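PDB 3HL0: maleylacetate reductase, which probably catalyses the NADH-dependent reduction of maleylacetate to 3-oxoadipate in gamma-resorcylate catabolism. Local coordinates for residues Ile115-Thr120 and Ala155-Gly160; Phe17-Ser22 and Ala217-Leu222; Ala23-Glu28 and Val150-Ala155. All coordinates share one frame; numbering follows the deposited sequence. Where two conformers were deposited one is given.

Contact 1 (Ile115-Thr120 and Ala155-Gly160). With NAD (nicotinamide-adenine-dinucleotide), chain D.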
ATOM      1  N   ILE A 115     -16.885   9.841  14.555  1.00  8.29           N
ATOM      2  CA  ILE A 115     -17.588   8.580  14.417  1.00  9.06           C
ATOM      3  C   ILE A 115     -16.694   7.762  13.491  1.00  9.89           C
ATOM      4  O   ILE A 115     -16.455   8.178  12.358  1.00  9.75           O
ATOM      5  CB  ILE A 115     -18.966   8.792  13.795  1.00  7.87           C
ATOM      6  CG1 ILE A 115     -19.889   9.565  14.767  1.00  8.74           C
ATOM      7  CG2 ILE A 115     -19.639   7.419  13.464  1.00 11.62           C
ATOM      8  CD1 ILE A 115     -21.143  10.094  14.061  1.00 10.52           C
ATOM      9  N   VAL A 116     -16.164   6.655  13.988  1.00  8.89           N
ATOM     10  CA  VAL A 116     -15.221   5.859  13.191  1.00  9.15           C
ATOM     11  C   VAL A 116     -15.923   4.612  12.746  1.00  9.24           C
ATOM     12  O   VAL A 116     -16.639   3.971  13.542  1.00  9.65           O
ATOM     13  CB  VAL A 116     -13.964   5.492  14.024  1.00  9.96           C
ATOM     14  CG1 VAL A 116     -12.951   4.702  13.127  1.00  9.21           C
ATOM     15  CG2 VAL A 116     -13.324   6.749  14.550  1.00 12.06           C
ATOM     16  N   ILE A 117     -15.770   4.288  11.460  1.00  7.80           N
ATOM     17  CA  ILE A 117     -16.345   3.079  10.858  1.00  8.42           C
ATOM     18  C   ILE A 117     -15.136   2.242  10.359  1.00  8.79           C
ATOM     19  O   ILE A 117     -14.665   2.405   9.203  1.00  9.43           O
ATOM     20  CB  ILE A 117     -17.312   3.426   9.697  1.00  9.34           C
ATOM     21  CG1 ILE A 117     -18.398   4.392  10.176  1.00  8.99           C
ATOM     22  CG2 ILE A 117     -17.971   2.101   9.169  1.00 10.97           C
ATOM     23  CD1 ILE A 117     -19.248   4.892   8.990  1.00 12.23           C
ATOM     24  N   PRO A 118     -14.577   1.379  11.244  1.00  9.05           N
ATOM     25  CA  PRO A 118     -13.302   0.701  10.925  1.00 10.11           C
ATOM     26  C   PRO A 118     -13.519  -0.389   9.897  1.00 10.66           C
ATOM     27  O   PRO A 118     -14.495  -1.114   9.978  1.00 11.65           O
ATOM     28  CB  PRO A 118     -12.838   0.096  12.261  1.00 10.66           C
ATOM     29  CG  PRO A 118     -13.709   0.710  13.331  1.00 12.16           C
ATOM     30  CD  PRO A 118     -15.011   1.169  12.644  1.00  8.92           C
ATOM     31  N   THR A 119     -12.560  -0.552   8.977  1.00  9.58           N
ATOM     32  CA  THR A 119     -12.707  -1.578   7.942  1.00 10.04           C
ATOM     33  C   THR A 119     -11.480  -2.487   7.898  1.00  9.30           C
ATOM     34  O   THR A 119     -11.338  -3.276   6.973  1.00 10.49           O
ATOM     35  CB  THR A 119     -12.974  -0.949   6.558  1.00  9.49           C
ATOM     36  OG1 THR A 119     -11.850  -0.115   6.182  1.00 11.15           O
ATOM     37  CG2 THR A 119     -14.277  -0.061   6.580  1.00 13.43           C
ATOM     38  N   THR A 120     -10.573  -2.331   8.865  1.00  8.43           N
ATOM     39  CA  THR A 120      -9.460  -3.294   9.039  1.00  8.47           C
ATOM     40  C   THR A 120      -9.437  -3.730  10.485  1.00  8.38           C
ATOM     41  O   THR A 120     -10.394  -3.477  11.243  1.00  9.27           O
ATOM     42  CB  THR A 120      -8.059  -2.727   8.665  1.00  8.72           C
ATOM     43  OG1 THR A 120      -7.626  -1.780   9.659  1.00  9.07           O
ATOM     44  CG2 THR A 120      -8.068  -2.061   7.270  1.00 10.33           C
ATOM     45  N   ALA A 155     -19.504  -5.540  10.009  1.00 11.18           N
ATOM     46  CA  ALA A 155     -18.637  -6.561   9.387  1.00 10.46           C
ATOM     47  C   ALA A 155     -18.894  -6.663   7.862  1.00 12.12           C
ATOM     48  O   ALA A 155     -18.020  -7.124   7.126  1.00 12.16           O
ATOM     49  CB  ALA A 155     -18.808  -7.881  10.047  1.00 12.46           C
ATOM     50  N   GLU A 156     -20.043  -6.195   7.372  1.00 11.79           N
ATOM     51  CA  GLU A 156     -20.277  -6.219   5.900  1.00 12.88           C
ATOM     52  C   GLU A 156     -19.216  -5.408   5.140  1.00 12.34           C
ATOM     53  O   GLU A 156     -18.888  -5.738   3.979  1.00 13.37           O
ATOM     54  CB  GLU A 156     -21.707  -5.770   5.555  1.00 13.41           C
ATOM     55  CG  GLU A 156     -22.740  -6.759   6.067  1.00 16.28           C
ATOM     56  CD  GLU A 156     -24.206  -6.345   5.828  1.00 20.66           C
ATOM     57  OE1 GLU A 156     -24.491  -5.224   5.350  1.00 20.37           O
ATOM     58  OE2 GLU A 156     -25.071  -7.178   6.143  1.00 21.68           O
ATOM     59  N   LEU A 157     -18.686  -4.351   5.776  1.00 12.32           N
ATOM     60  CA  LEU A 157     -17.721  -3.455   5.170  1.00 13.45           C
ATOM     61  C   LEU A 157     -16.311  -4.079   5.104  1.00 12.32           C
ATOM     62  O   LEU A 157     -15.430  -3.548   4.446  1.00 14.55           O
ATOM     63  CB  LEU A 157     -17.665  -2.140   5.935  1.00 13.49           C
ATOM     64  CG  LEU A 157     -19.020  -1.447   6.038  1.00 15.81           C
ATOM     65  CD1 LEU A 157     -18.740  -0.057   6.559  1.00 17.55           C
ATOM     66  CD2 LEU A 157     -19.756  -1.405   4.702  1.00 18.74           C
ATOM     67  N   THR A 158     -16.148  -5.208   5.768  1.00 12.00           N
ATOM     68  CA  THR A 158     -14.888  -5.941   5.733  1.00 10.62           C
ATOM     69  C   THR A 158     -14.870  -7.114   4.783  1.00 10.68           C
ATOM     70  O   THR A 158     -13.824  -7.733   4.598  1.00 10.26           O
ATOM     71  CB  THR A 158     -14.454  -6.437   7.123  1.00  9.32           C
ATOM     72  OG1 THR A 158     -15.358  -7.424   7.591  1.00 11.46           O
ATOM     73  CG2 THR A 158     -14.314  -5.265   8.121  1.00 13.45           C
ATOM     74  N   LEU A 159     -15.999  -7.433   4.151  1.00 10.00           N
ATOM     75  CA  LEU A 159     -16.033  -8.575   3.246  1.00  9.97           C
ATOM     76  C   LEU A 159     -15.025  -8.322   2.112  1.00 10.32           C
ATOM     77  O   LEU A 159     -14.386  -9.278   1.626  1.00 10.52           O
ATOM     78  CB  LEU A 159     -17.432  -8.815   2.654  1.00 10.02           C
ATOM     79  CG  LEU A 159     -18.513  -9.281   3.671  1.00 11.91           C
ATOM     80  CD1 LEU A 159     -19.906  -9.113   3.070  1.00 15.58           C
ATOM     81  CD2 LEU A 159     -18.332 -10.698   4.122  1.00 14.11           C
ATOM     82  N   GLY A 160     -14.870  -7.045   1.754  1.00  9.70           N
ATOM     83  CA  GLY A 160     -13.994  -6.655   0.653  1.00  9.40           C
ATOM     84  C   GLY A 160     -12.550  -6.405   1.026  1.00  9.29           C
ATOM     85  O   GLY A 160     -11.737  -5.980   0.170  1.00  8.98           O
TER
HETATM   86  PA  NAD D 402      -4.402   1.355   6.205  1.00 18.28           P
HETATM   87  O1A NAD D 402      -5.437   2.146   6.926  1.00 16.69           O
HETATM   88  O2A NAD D 402      -3.115   2.015   5.888  1.00 20.49           O
HETATM   89  O5B NAD D 402      -5.094   0.645   4.956  1.00 19.35           O
HETATM   90  C5B NAD D 402      -4.259   0.061   3.949  1.00 21.86           C
HETATM   91  C4B NAD D 402      -5.038   0.085   2.642  1.00 20.35           C
HETATM   92  O4B NAD D 402      -6.136  -0.822   2.743  1.00 22.16           O
HETATM   93  C3B NAD D 402      -5.604   1.483   2.331  1.00 21.82           C
HETATM   94  O3B NAD D 402      -5.428   1.836   0.947  1.00 26.20           O
HETATM   95  C2B NAD D 402      -7.067   1.307   2.671  1.00 21.87           C
HETATM   96  O2B NAD D 402      -7.917   2.169   1.942  1.00 19.52           O
HETATM   97  C1B NAD D 402      -7.325  -0.167   2.325  1.00 18.62           C
HETATM   98  N9A NAD D 402      -8.479  -0.746   3.054  1.00 18.30           N
HETATM   99  C8A NAD D 402      -8.710  -0.707   4.416  1.00 19.30           C
HETATM  100  N7A NAD D 402      -9.865  -1.359   4.681  1.00 17.61           N
HETATM  101  C5A NAD D 402     -10.402  -1.812   3.505  1.00 18.67           C
HETATM  102  C6A NAD D 402     -11.565  -2.522   3.210  1.00 20.87           C
HETATM  103  N6A NAD D 402     -12.311  -3.179   4.135  1.00 17.06           N
HETATM  104  N1A NAD D 402     -11.795  -2.799   1.861  1.00 19.59           N
HETATM  105  C2A NAD D 402     -10.902  -2.414   0.886  1.00 21.13           C
HETATM  106  N3A NAD D 402      -9.752  -1.725   1.174  1.00 20.06           N
HETATM  107  C4A NAD D 402      -9.516  -1.429   2.486  1.00 18.54           C
HETATM  108  O3  NAD D 402      -3.945   0.055   7.084  1.00 15.23           O
HETATM  109  PN  NAD D 402      -4.052  -0.239   8.676  1.00 15.51           P
HETATM  110  O1N NAD D 402      -3.101  -1.366   8.907  1.00 15.41           O
HETATM  111  O2N NAD D 402      -5.477  -0.398   8.957  1.00 14.13           O
HETATM  112  O5D NAD D 402      -3.478   1.064   9.406  1.00 15.61           O
HETATM  113  C5D NAD D 402      -2.081   1.327   9.502  1.00 18.01           C
HETATM  114  C4D NAD D 402      -1.930   2.741  10.062  1.00 18.92           C
HETATM  115  O4D NAD D 402      -2.661   2.815  11.278  1.00 17.82           O
HETATM  116  C3D NAD D 402      -0.473   3.009  10.417  1.00 19.47           C
HETATM  117  O3D NAD D 402      -0.226   4.409  10.208  1.00 19.40           O
HETATM  118  C2D NAD D 402      -0.418   2.664  11.887  1.00 20.29           C
HETATM  119  O2D NAD D 402       0.651   3.284  12.602  1.00 20.37           O
HETATM  120  C1D NAD D 402      -1.782   3.140  12.349  1.00 18.47           C
HETATM  121  N1N NAD D 402      -2.243   2.498  13.573  1.00 19.70           N
HETATM  122  C2N NAD D 402      -2.487   3.316  14.635  1.00 18.89           C
HETATM  123  C3N NAD D 402      -2.924   2.760  15.819  1.00 19.64           C
HETATM  124  C7N NAD D 402      -3.191   3.741  16.884  1.00 20.23           C
HETATM  125  O7N NAD D 402      -3.700   3.207  18.006  1.00 17.11           O
HETATM  126  N7N NAD D 402      -2.929   5.061  16.725  1.00 18.78           N
HETATM  127  C4N NAD D 402      -3.180   1.351  15.965  1.00 19.06           C
HETATM  128  C5N NAD D 402      -2.917   0.533  14.864  1.00 19.02           C
HETATM  129  C6N NAD D 402      -2.442   1.120  13.678  1.00 18.67           C
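Thr119, just past the end of strand 113-118, lies against Leu157 and Thr158 of the turn that follows strand 150-153, and the adenine of NAD reaches both segments. Followed outward, the Thr119 side chain first brings CB to within 3.4 Å of NAD N6A. With chi1 at 61°, OG1 is lodged between the backbone N and the carbonyl carbon, where it approaches NAD N7A at 2.8 Å and is hydrogen-bonded to Gln45. The methyl CG2 turns the other way and rests on Leu157 CB at 4.0 Å. Farther from the cofactor, Ile117 CG2 presses on Leu157 CD1 at 3.5 Å, tighter than ordinary van der Waals contact, the two side chains crossing at a slant.

Backbone carbonyls hold the adenine amino group. NAD N6A donates to Thr119 O (3.0 Å, N-H...O angle 156°) and more weakly to Leu157 O, so one exocyclic amino group bridges the two segments. Thr158 OG1 and N both bond to Ala155 O, which fixes the turn, and Thr158 CG2 packs on Thr119 O at 3.8 Å. One residue on from Thr119, Thr120 OG1 donates to NAD O2N at 2.6 Å and accepts from Ala122 N. Carbonyls at the C-terminal end of a parallel sheet thus receive the adenine amino group, in the dinucleotide site of the Rossmann-like domain of iron-containing alcohol dehydrogenases.

Contact 2 (Phe17-Ser22 and Ala217-Leu222)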
ATOM      1  N   PHE A  17     -22.286  -2.461  17.241  1.00 11.05           N
ATOM      2  CA  PHE A  17     -21.734  -3.616  16.526  1.00 10.92           C
ATOM      3  C   PHE A  17     -22.852  -4.435  15.929  1.00 11.54           C
ATOM      4  O   PHE A  17     -23.657  -5.029  16.662  1.00 13.11           O
ATOM      5  CB  PHE A  17     -20.918  -4.500  17.493  1.00 10.86           C
ATOM      6  CG  PHE A  17     -20.012  -5.488  16.803  1.00 11.63           C
ATOM      7  CD1 PHE A  17     -18.615  -5.348  16.890  1.00 14.54           C
ATOM      8  CD2 PHE A  17     -20.527  -6.586  16.170  1.00 16.03           C
ATOM      9  CE1 PHE A  17     -17.759  -6.249  16.242  1.00 12.69           C
ATOM     10  CE2 PHE A  17     -19.675  -7.486  15.520  1.00 16.50           C
ATOM     11  CZ  PHE A  17     -18.298  -7.324  15.590  1.00 14.79           C
ATOM     12  N   SER A  18     -22.922  -4.476  14.595  1.00 12.56           N
ATOM     13  CA  SER A  18     -23.898  -5.362  13.939  1.00 14.09           C
ATOM     14  C   SER A  18     -23.731  -5.237  12.435  1.00 14.85           C
ATOM     15  O   SER A  18     -23.439  -4.139  11.908  1.00 13.98           O
ATOM     16  CB  SER A  18     -25.332  -5.043  14.360  1.00 15.50           C
ATOM     17  OG  SER A  18     -25.751  -3.810  13.849  1.00 20.37           O
ATOM     18  N   ALA A  19     -23.893  -6.381  11.768  1.00 15.48           N
ATOM     19  CA  ALA A  19     -23.923  -6.391  10.299  1.00 15.37           C
ATOM     20  C   ALA A  19     -24.977  -5.419   9.795  1.00 16.31           C
ATOM     21  O   ALA A  19     -26.150  -5.511  10.200  1.00 16.70           O
ATOM     22  CB  ALA A  19     -24.189  -7.812   9.781  1.00 16.04           C
ATOM     23  N   GLY A  20     -24.551  -4.490   8.930  1.00 14.97           N
ATOM     24  CA  GLY A  20     -25.430  -3.441   8.364  1.00 16.15           C
ATOM     25  C   GLY A  20     -25.535  -2.169   9.185  1.00 17.03           C
ATOM     26  O   GLY A  20     -26.242  -1.225   8.808  1.00 18.00           O
ATOM     27  N   SER A  21     -24.820  -2.124  10.301  1.00 16.68           N
ATOM     28  CA  SER A  21     -24.899  -0.973  11.203  1.00 16.80           C
ATOM     29  C   SER A  21     -24.460   0.360  10.584  1.00 17.69           C
ATOM     30  O   SER A  21     -24.827   1.416  11.097  1.00 19.25           O
ATOM     31  CB  SER A  21     -24.084  -1.264  12.479  1.00 15.80           C
ATOM     32  OG  SER A  21     -22.718  -1.421  12.121  1.00 16.36           O
ATOM     33  N   SER A  22     -23.700   0.351   9.486  1.00 18.68           N
ATOM     34  CA  SER A  22     -23.280   1.621   8.881  1.00 20.46           C
ATOM     35  C   SER A  22     -24.483   2.317   8.211  1.00 22.09           C
ATOM     36  O   SER A  22     -24.411   3.498   7.881  1.00 22.63           O
ATOM     37  CB  SER A  22     -22.098   1.463   7.906  1.00 21.18           C
ATOM     38  OG  SER A  22     -22.304   0.437   6.946  1.00 20.96           O
ATOM     39  N   ALA A 217     -17.430 -15.437   9.917  1.00 14.27           N
ATOM     40  CA  ALA A 217     -15.996 -15.323  10.227  1.00 13.97           C
ATOM     41  C   ALA A 217     -15.546 -13.860  10.282  1.00 12.78           C
ATOM     42  O   ALA A 217     -14.716 -13.491  11.136  1.00 12.41           O
ATOM     43  CB  ALA A 217     -15.173 -16.121   9.214  1.00 15.25           C
ATOM     44  N   ARG A 218     -16.037 -13.027   9.361  1.00 11.85           N
ATOM     45  CA  ARG A 218     -15.751 -11.595   9.391  1.00 10.68           C
ATOM     46  C   ARG A 218     -16.242 -10.939  10.688  1.00 12.45           C
ATOM     47  O   ARG A 218     -15.545 -10.112  11.256  1.00 11.93           O
ATOM     48  CB  ARG A 218     -16.295 -10.851   8.158  1.00 11.89           C
ATOM     49  CG  ARG A 218     -15.542 -11.199   6.844  1.00 12.36           C
ATOM     50  CD  ARG A 218     -14.088 -10.722   6.848  1.00 10.72           C
ATOM     51  NE  ARG A 218     -13.581 -10.813   5.472  1.00 11.10           N
ATOM     52  CZ  ARG A 218     -12.409 -10.350   5.065  1.00 12.04           C
ATOM     53  NH1 ARG A 218     -11.543  -9.807   5.929  1.00 11.99           N
ATOM     54  NH2 ARG A 218     -12.117 -10.430   3.767  1.00 12.82           N
ATOM     55  N   GLU A 219     -17.433 -11.321  11.149  1.00 12.57           N
ATOM     56  CA  GLU A 219     -17.931 -10.752  12.397  1.00 13.35           C
ATOM     57  C   GLU A 219     -16.997 -11.094  13.549  1.00 12.15           C
ATOM     58  O   GLU A 219     -16.672 -10.205  14.379  1.00 12.17           O
ATOM     59  CB  GLU A 219     -19.365 -11.271  12.666  1.00 13.67           C
ATOM     60  CG  GLU A 219     -20.376 -10.645  11.713  1.00 19.46           C
ATOM     61  CD  GLU A 219     -21.776 -11.176  11.977  1.00 26.35           C
ATOM     62  OE1 GLU A 219     -21.896 -12.308  12.485  1.00 32.77           O
ATOM     63  OE2 GLU A 219     -22.743 -10.454  11.694  1.00 31.53           O
ATOM     64  N   THR A 220     -16.580 -12.347  13.600  1.00 11.80           N
ATOM     65  CA  THR A 220     -15.757 -12.833  14.688  1.00 11.69           C
ATOM     66  C   THR A 220     -14.416 -12.094  14.640  1.00 11.25           C
ATOM     67  O   THR A 220     -13.910 -11.649  15.677  1.00 11.31           O
ATOM     68  CB  THR A 220     -15.580 -14.350  14.592  1.00 12.74           C
ATOM     69  OG1 THR A 220     -16.897 -14.936  14.752  1.00 15.54           O
ATOM     70  CG2 THR A 220     -14.697 -14.862  15.698  1.00 11.15           C
ATOM     71  N   ALA A 221     -13.841 -11.960  13.444  1.00 10.40           N
ATOM     72  CA  ALA A 221     -12.537 -11.257  13.402  1.00 10.15           C
ATOM     73  C   ALA A 221     -12.660  -9.778  13.793  1.00 10.03           C
ATOM     74  O   ALA A 221     -11.775  -9.220  14.428  1.00 11.11           O
ATOM     75  CB  ALA A 221     -11.932 -11.352  12.014  1.00  9.98           C
ATOM     76  N   LEU A 222     -13.736  -9.112  13.384  1.00  9.20           N
ATOM     77  CA  LEU A 222     -13.903  -7.718  13.739  1.00  8.37           C
ATOM     78  C   LEU A 222     -14.122  -7.528  15.265  1.00  8.18           C
ATOM     79  O   LEU A 222     -13.609  -6.591  15.869  1.00  9.17           O
ATOM     80  CB  LEU A 222     -15.054  -7.143  12.920  1.00 10.16           C
ATOM     81  CG  LEU A 222     -15.140  -5.632  12.915  1.00  9.29           C
ATOM     82  CD1 LEU A 222     -13.854  -4.861  12.449  1.00 11.56           C
ATOM     83  CD2 LEU A 222     -16.297  -5.212  12.014  1.00 13.10           C
TER
HETATM   84  O   HOH W   1     -22.178  -8.374  13.329  1.00 32.38           O
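With its CG swung anti to the backbone N (chi1 -164°), Phe17 sends its ring toward helix 215-234, while Glu219 on that helix keeps CG beside its own N and then runs out straight (chi2 179°), carrying its carboxylate toward Ala19. The phenyl group arrives edge-on: Glu219 O lies close to the ring plane, 3.5 Å from Phe17 CZ, so a ring C-H edge faces the carbonyl. Leu222, one turn along the helix, adds an apolar touch, its CB 4.2 Å from Phe17 CZ. Phe17 ends strand 15-17 at the border of the sheet of the N-terminal nucleotide-binding domain, and the helix belongs to the helical C-terminal domain, so the contact spans the interface between the two domains of this family. The polar link is indirect. A water donates to Glu219 OE2 at 2.7 Å and accepts a weak bond from Ala19 N. Ala19 CB is itself 3.6 Å from Glu219 OE2. Ala19 is carried by a type II beta turn from Ser18 to Ser21, with Gly20 at the positive-phi position; Ser18 O accepts from both Ser21 N (2.9 Å) and Ser21 OG (2.8 Å).

Contact 3 (Ala23-Glu28 and Val150-Ala155); sequences ADVAEE and VVIYDA
Helix 25-31 lies over one face of strand 150-153 and runs in roughly the opposite sense to it, Val25 CA standing 7.8 Å from Ile152 CA and Glu28 CA 7.9 Å from Val150 CA. Ile152 is the centre of the packing. Its side chain is stretched out (chi2 179°), lifting CD1 off the sheet to a point between two helix residues one turn apart, touching both: CD1 is 3.8 Å from Val25 CG2 and equally 3.8 Å from Glu28 CG. The aliphatic part of Glu28 therefore serves as a hydrophobic surface, although the residue ends in a carboxylate.

The chain of Glu28 is bent rather than extended. A bend at chi2 (-63°) turns the carboxylate along the strand toward Val150, whose CG1 is 3.8 Å from Glu28 OE1. The valine methyl offers no polar partner; the carboxylate charge is met by a salt bridge from OE1 to Arg14 NE, at the approach to strand 15-17, which would probably steady it.

Here the helix belongs to a beta-alpha-beta crossover of the parallel sheet. It links edge strand 15-17 to strand 37-40, and strands 150-153, 113-118 and 90-95 lie between these two in the sheet; Val25 accordingly also touches Ile117 on strand 113-118. Alternation along strand 150-153 sends Val151 and Tyr153 to the opposite face. There Val151 CG1 sits 3.5 Å above the plane of the Tyr153 ring, displaced toward its rim, and Tyr153 meets Leu222 and Trp226 of helix 215-234, while its OH is hydrogen-bonded to Glu125.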
ATOM      1  N   ALA A  23     -25.580   1.571   8.054  1.00 22.41           N
ATOM      2  CA  ALA A  23     -26.854   2.105   7.533  1.00 24.11           C
ATOM      3  C   ALA A  23     -27.475   3.071   8.514  1.00 24.82           C
ATOM      4  O   ALA A  23     -28.355   3.846   8.126  1.00 25.89           O
ATOM      5  CB  ALA A  23     -27.832   0.973   7.262  1.00 24.35           C
ATOM      6  N   ASP A  24     -27.047   2.995   9.775  1.00 24.37           N
ATOM      7  CA  ASP A  24     -27.584   3.796  10.869  1.00 24.87           C
ATOM      8  C   ASP A  24     -26.626   4.914  11.328  1.00 22.94           C
ATOM      9  O   ASP A  24     -26.693   5.385  12.471  1.00 22.61           O
ATOM     10  CB  ASP A  24     -27.936   2.892  12.067  1.00 26.33           C
ATOM     11  CG  ASP A  24     -28.876   1.721  11.703  1.00 29.98           C
ATOM     12  OD1 ASP A  24     -29.916   1.944  11.028  1.00 34.47           O
ATOM     13  OD2 ASP A  24     -28.572   0.570  12.113  1.00 33.18           O
ATOM     14  N   VAL A  25     -25.722   5.341  10.452  1.00 20.69           N
ATOM     15  CA  VAL A  25     -24.794   6.419  10.812  1.00 18.80           C
ATOM     16  C   VAL A  25     -25.554   7.713  11.143  1.00 17.56           C
ATOM     17  O   VAL A  25     -25.200   8.441  12.062  1.00 15.13           O
ATOM     18  CB  VAL A  25     -23.767   6.677   9.693  1.00 19.71           C
ATOM     19  CG1 VAL A  25     -22.958   7.958   9.962  1.00 20.13           C
ATOM     20  CG2 VAL A  25     -22.824   5.493   9.570  1.00 20.57           C
ATOM     21  N   ALA A  26     -26.591   7.997  10.365  1.00 16.42           N
ATOM     22  CA  ALA A  26     -27.445   9.139  10.630  1.00 15.89           C
ATOM     23  C   ALA A  26     -27.925   9.221  12.080  1.00 15.98           C
ATOM     24  O   ALA A  26     -27.833  10.274  12.691  1.00 15.58           O
ATOM     25  CB  ALA A  26     -28.645   9.152   9.667  1.00 15.46           C
ATOM     26  N   GLU A  27     -28.448   8.100  12.600  0.50 16.49           N
ATOM     27  CA  GLU A  27     -28.879   7.968  14.007  0.50 16.85           C
ATOM     28  C   GLU A  27     -27.792   8.432  14.974  0.50 16.06           C
ATOM     29  O   GLU A  27     -28.051   9.189  15.908  0.50 15.90           O
ATOM     30  CB  GLU A  27     -29.210   6.500  14.339  0.50 17.51           C
ATOM     31  CG  GLU A  27     -30.413   5.896  13.616  0.50 20.41           C
ATOM     32  CD  GLU A  27     -30.819   4.542  14.201  0.50 23.53           C
ATOM     33  OE1 GLU A  27     -29.974   3.898  14.867  0.50 26.05           O
ATOM     34  OE2 GLU A  27     -31.980   4.125  13.999  0.50 25.23           O
ATOM     35  N   GLU A  28     -26.567   7.967  14.736  1.00 15.28           N
ATOM     36  CA  GLU A  28     -25.449   8.259  15.620  1.00 14.47           C
ATOM     37  C   GLU A  28     -25.038   9.721  15.564  1.00 13.82           C
ATOM     38  O   GLU A  28     -24.656  10.311  16.579  1.00 13.97           O
ATOM     39  CB  GLU A  28     -24.268   7.324  15.304  1.00 14.50           C
ATOM     40  CG  GLU A  28     -24.632   5.856  15.578  1.00 15.07           C
ATOM     41  CD  GLU A  28     -24.953   5.598  17.043  1.00 15.93           C
ATOM     42  OE1 GLU A  28     -24.311   6.209  17.941  1.00 18.47           O
ATOM     43  OE2 GLU A  28     -25.833   4.749  17.293  1.00 18.90           O
ATOM     44  N   VAL A 150     -17.434   7.659  18.990  1.00  8.81           N
ATOM     45  CA  VAL A 150     -18.365   6.610  18.618  1.00  9.47           C
ATOM     46  C   VAL A 150     -17.675   5.684  17.611  1.00  8.97           C
ATOM     47  O   VAL A 150     -16.962   6.170  16.739  1.00  8.78           O
ATOM     48  CB  VAL A 150     -19.659   7.200  17.971  1.00  9.40           C
ATOM     49  CG1 VAL A 150     -20.568   6.101  17.489  1.00 11.36           C
ATOM     50  CG2 VAL A 150     -20.391   8.149  18.935  1.00 11.11           C
ATOM     51  N   VAL A 151     -17.858   4.378  17.742  1.00  7.75           N
ATOM     52  CA  VAL A 151     -17.323   3.463  16.733  1.00  7.80           C
ATOM     53  C   VAL A 151     -18.475   2.603  16.251  1.00  8.63           C
ATOM     54  O   VAL A 151     -19.265   2.119  17.073  1.00  9.39           O
ATOM     55  CB  VAL A 151     -16.271   2.535  17.369  1.00  8.00           C
ATOM     56  CG1 VAL A 151     -15.713   1.574  16.328  1.00  8.37           C
ATOM     57  CG2 VAL A 151     -15.159   3.338  18.005  1.00  8.64           C
ATOM     58  N   ILE A 152     -18.629   2.496  14.922  1.00  7.81           N
ATOM     59  CA  ILE A 152     -19.667   1.651  14.313  1.00  8.56           C
ATOM     60  C   ILE A 152     -18.952   0.505  13.624  1.00  8.37           C
ATOM     61  O   ILE A 152     -18.260   0.707  12.624  1.00  9.19           O
ATOM     62  CB  ILE A 152     -20.520   2.473  13.309  1.00  9.28           C
ATOM     63  CG1 ILE A 152     -21.215   3.597  14.063  1.00 10.46           C
ATOM     64  CG2 ILE A 152     -21.550   1.590  12.600  1.00 10.40           C
ATOM     65  CD1 ILE A 152     -22.059   4.482  13.105  1.00 13.79           C
ATOM     66  N   TYR A 153     -19.123  -0.694  14.157  1.00  8.98           N
ATOM     67  CA  TYR A 153     -18.518  -1.882  13.569  1.00  9.34           C
ATOM     68  C   TYR A 153     -19.539  -2.615  12.709  1.00 10.34           C
ATOM     69  O   TYR A 153     -20.529  -3.190  13.219  1.00 10.13           O
ATOM     70  CB  TYR A 153     -18.054  -2.853  14.658  1.00  9.07           C
ATOM     71  CG  TYR A 153     -16.759  -2.472  15.340  1.00  8.01           C
ATOM     72  CD1 TYR A 153     -15.550  -2.501  14.633  1.00  8.36           C
ATOM     73  CD2 TYR A 153     -16.741  -2.131  16.696  1.00  8.49           C
ATOM     74  CE1 TYR A 153     -14.325  -2.184  15.280  1.00  9.00           C
ATOM     75  CE2 TYR A 153     -15.576  -1.818  17.330  1.00  7.73           C
ATOM     76  CZ  TYR A 153     -14.366  -1.853  16.640  1.00  7.57           C
ATOM     77  OH  TYR A 153     -13.222  -1.539  17.294  1.00  9.46           O
ATOM     78  N   ASP A 154     -19.272  -2.611  11.403  1.00 10.43           N
ATOM     79  CA  ASP A 154     -20.178  -3.237  10.441  1.00 10.66           C
ATOM     80  C   ASP A 154     -19.401  -4.271   9.624  1.00  9.53           C
ATOM     81  O   ASP A 154     -18.685  -3.891   8.693  1.00 11.57           O
ATOM     82  CB  ASP A 154     -20.771  -2.171   9.528  1.00  9.86           C
ATOM     83  CG  ASP A 154     -21.758  -2.747   8.499  1.00  9.56           C
ATOM     84  OD1 ASP A 154     -21.856  -3.978   8.352  1.00 11.56           O
ATOM     85  OD2 ASP A 154     -22.504  -1.935   7.905  1.00 14.47           O
ATOM     86  N   ALA A 155     -19.504  -5.540  10.009  1.00 11.18           N
ATOM     87  CA  ALA A 155     -18.637  -6.561   9.387  1.00 10.46           C
ATOM     88  C   ALA A 155     -18.894  -6.663   7.862  1.00 12.12           C
ATOM     89  O   ALA A 155     -18.020  -7.124   7.126  1.00 12.16           O
ATOM     90  CB  ALA A 155     -18.808  -7.881  10.047  1.00 12.46           C
TER

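In the fold
Contacts 1 and 3 are buried and share one sheet, being joined by backbone bonds between neighbouring strands 113-118 and 150-153; contact 2 is only partly buried and looks across to the helical domain. Their chemistry follows these places: contact 3 is apolar packing beneath a helix with one compensated charge, contact 1 combines methyl packing with carbonyls turned to a cofactor, and contact 2 relies on a ring edge and a bridging water. Asp154, between the strand of contact 3 and the turn of contact 1, ties in the loop of contact 2 through Gly20 N and Ser22 OG. Ala155 CB also packs on Glu219 CG, bringing the turn of contact 1 against the helix of contact 2.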